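Local coordinates for TOG array regulator of axonemal microtubules protein 1 (Mus musculus, PDB 5DN7) that interacts with microtubules and promotes their polymerization through its HEAT-repeat TOG domains, and takes part in ciliogenesis and the control of cilium length, at residues A[120-123]-A[124-127]. Sequence-based numbering, arbitrary orientation.
Sequences KLVI and KQEY
The Tyr127 ring folds back over the preceding turn of its own helix: on one face it receives Lys124 CA, 3.4 Å above the ring plane and displaced from the ring centre, while Ile123 CG2 reaches Tyr127 CD2 at 3.8 Å. With CG flanked by both the N and the C of the backbone (chi1 67°), the ring is directed toward the start of the helix, where the side chains of Ile123 and Tyr127 cross at about a right angle. These are the first two turns of helix 121-138, in predicted HEAT repeat 6 of the TOG2 solenoid, and Lys120 is its N-cap residue. Backbone i to i+4 bonds hold them, from Lys124 N to Lys120 O (3.0 Å) through to Tyr127 N and Ile123 O (2.9 Å). Beyond these turns, Tyr127 OH is hydrogen-bonded to Glu161 of helix 156-172, whereas Ile123 and Val122 lean on His84 of helix 80-97, so this end of the helix touches both. Lys124 extends away to a cation-pi contact with Phe258. On another side of the helix, the extended Gln125 side chain brings its amide beside Leu121. The amide nitrogen is hydrogen-bonded to Gln256, and Leu121, with CG anti to its N (chi1 -177°), carries CD2 to within 3.3 Å of Gln125 NE2 and 3.7 Å of Gln125 CD.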
loop_
_atom_site.group_PDB
_atom_site.type_symbol
_atom_site.label_atom_id
_atom_site.label_comp_id
_atom_site.label_asym_id
_atom_site.label_seq_id
_atom_site.Cartn_x
_atom_site.Cartn_y
_atom_site.Cartn_z
ATOM N N LYS A 120 0.854 -10.804 -8.330
ATOM C CA LYS A 120 -0.202 -11.806 -8.241
ATOM C C LYS A 120 -1.426 -11.253 -7.542
ATOM O O LYS A 120 -1.322 -10.575 -6.513
ATOM C CB LYS A 120 0.300 -13.070 -7.532
ATOM C CG LYS A 120 1.388 -13.804 -8.329
ATOM C CD LYS A 120 1.868 -15.046 -7.606
ATOM C CE LYS A 120 2.861 -15.860 -8.466
ATOM N NZ LYS A 120 4.099 -15.102 -8.810
ATOM N N LEU A 121 -2.588 -11.549 -8.111
ATOM C CA LEU A 121 -3.823 -11.039 -7.576
ATOM C C LEU A 121 -4.068 -11.481 -6.128
ATOM O O LEU A 121 -4.551 -10.679 -5.340
ATOM C CB LEU A 121 -4.993 -11.447 -8.482
ATOM C CG LEU A 121 -6.395 -10.942 -8.143
ATOM C CD1 LEU A 121 -7.221 -10.689 -9.421
ATOM C CD2 LEU A 121 -7.120 -11.952 -7.240
ATOM N N VAL A 122 -3.764 -12.722 -5.748
ATOM C CA VAL A 122 -4.050 -13.119 -4.348
ATOM C C VAL A 122 -3.216 -12.274 -3.342
ATOM O O VAL A 122 -3.705 -11.792 -2.274
ATOM C CB VAL A 122 -3.803 -14.646 -4.114
ATOM C CG1 VAL A 122 -4.970 -15.485 -4.660
ATOM C CG2 VAL A 122 -2.496 -15.083 -4.712
ATOM N N ILE A 123 -1.970 -12.040 -3.740
ATOM C CA ILE A 123 -1.069 -11.191 -2.992
ATOM C C ILE A 123 -1.643 -9.783 -2.864
ATOM O O ILE A 123 -1.825 -9.297 -1.756
ATOM C CB ILE A 123 0.320 -11.156 -3.650
ATOM C CG1 ILE A 123 0.953 -12.541 -3.563
ATOM C CG2 ILE A 123 1.214 -10.118 -2.995
ATOM C CD1 ILE A 123 0.793 -13.184 -2.216
ATOM N N LYS A 124 -1.942 -9.155 -3.998
ATOM C CA LYS A 124 -2.535 -7.823 -4.030
ATOM C C LYS A 124 -3.827 -7.718 -3.190
ATOM O O LYS A 124 -4.049 -6.704 -2.519
ATOM C CB LYS A 124 -2.806 -7.407 -5.475
ATOM C CG LYS A 124 -3.461 -6.048 -5.590
ATOM C CD LYS A 124 -3.503 -5.556 -7.031
ATOM C CE LYS A 124 -4.445 -4.356 -7.136
ATOM N NZ LYS A 124 -4.828 -4.004 -8.557
ATOM N N GLN A 125 -4.655 -8.762 -3.196
ATOM C CA GLN A 125 -5.823 -8.805 -2.310
ATOM C C GLN A 125 -5.390 -8.581 -0.859
ATOM O O GLN A 125 -5.917 -7.694 -0.144
ATOM C CB GLN A 125 -6.562 -10.141 -2.408
ATOM C CG GLN A 125 -7.567 -10.234 -3.525
ATOM C CD GLN A 125 -8.137 -11.637 -3.675
ATOM O OE1 GLN A 125 -7.723 -12.569 -2.974
ATOM N NE2 GLN A 125 -9.071 -11.803 -4.611
ATOM N N GLU A 126 -4.420 -9.391 -0.430
ATOM C CA GLU A 126 -4.013 -9.250 0.966
ATOM C C GLU A 126 -3.325 -7.910 1.281
ATOM O O GLU A 126 -3.621 -7.284 2.318
ATOM C CB GLU A 126 -3.117 -10.417 1.376
ATOM C CG GLU A 126 -3.841 -11.756 1.265
ATOM C CD GLU A 126 -5.112 -11.799 2.104
ATOM O OE1 GLU A 126 -5.141 -11.177 3.190
ATOM O OE2 GLU A 126 -6.093 -12.453 1.682
ATOM N N TYR A 127 -2.436 -7.428 0.415
ATOM C CA TYR A 127 -1.778 -6.196 0.836
ATOM C C TYR A 127 -2.706 -4.980 0.718
ATOM O O TYR A 127 -2.554 -4.020 1.479
ATOM C CB TYR A 127 -0.438 -5.965 0.115
ATOM C CG TYR A 127 -0.399 -5.679 -1.366
ATOM C CD1 TYR A 127 -0.969 -4.527 -1.908
ATOM C CD2 TYR A 127 0.327 -6.520 -2.219
ATOM C CE1 TYR A 127 -0.873 -4.256 -3.272
ATOM C CE2 TYR A 127 0.431 -6.259 -3.571
ATOM C CZ TYR A 127 -0.164 -5.132 -4.095
ATOM O OH TYR A 127 -0.048 -4.893 -5.444
#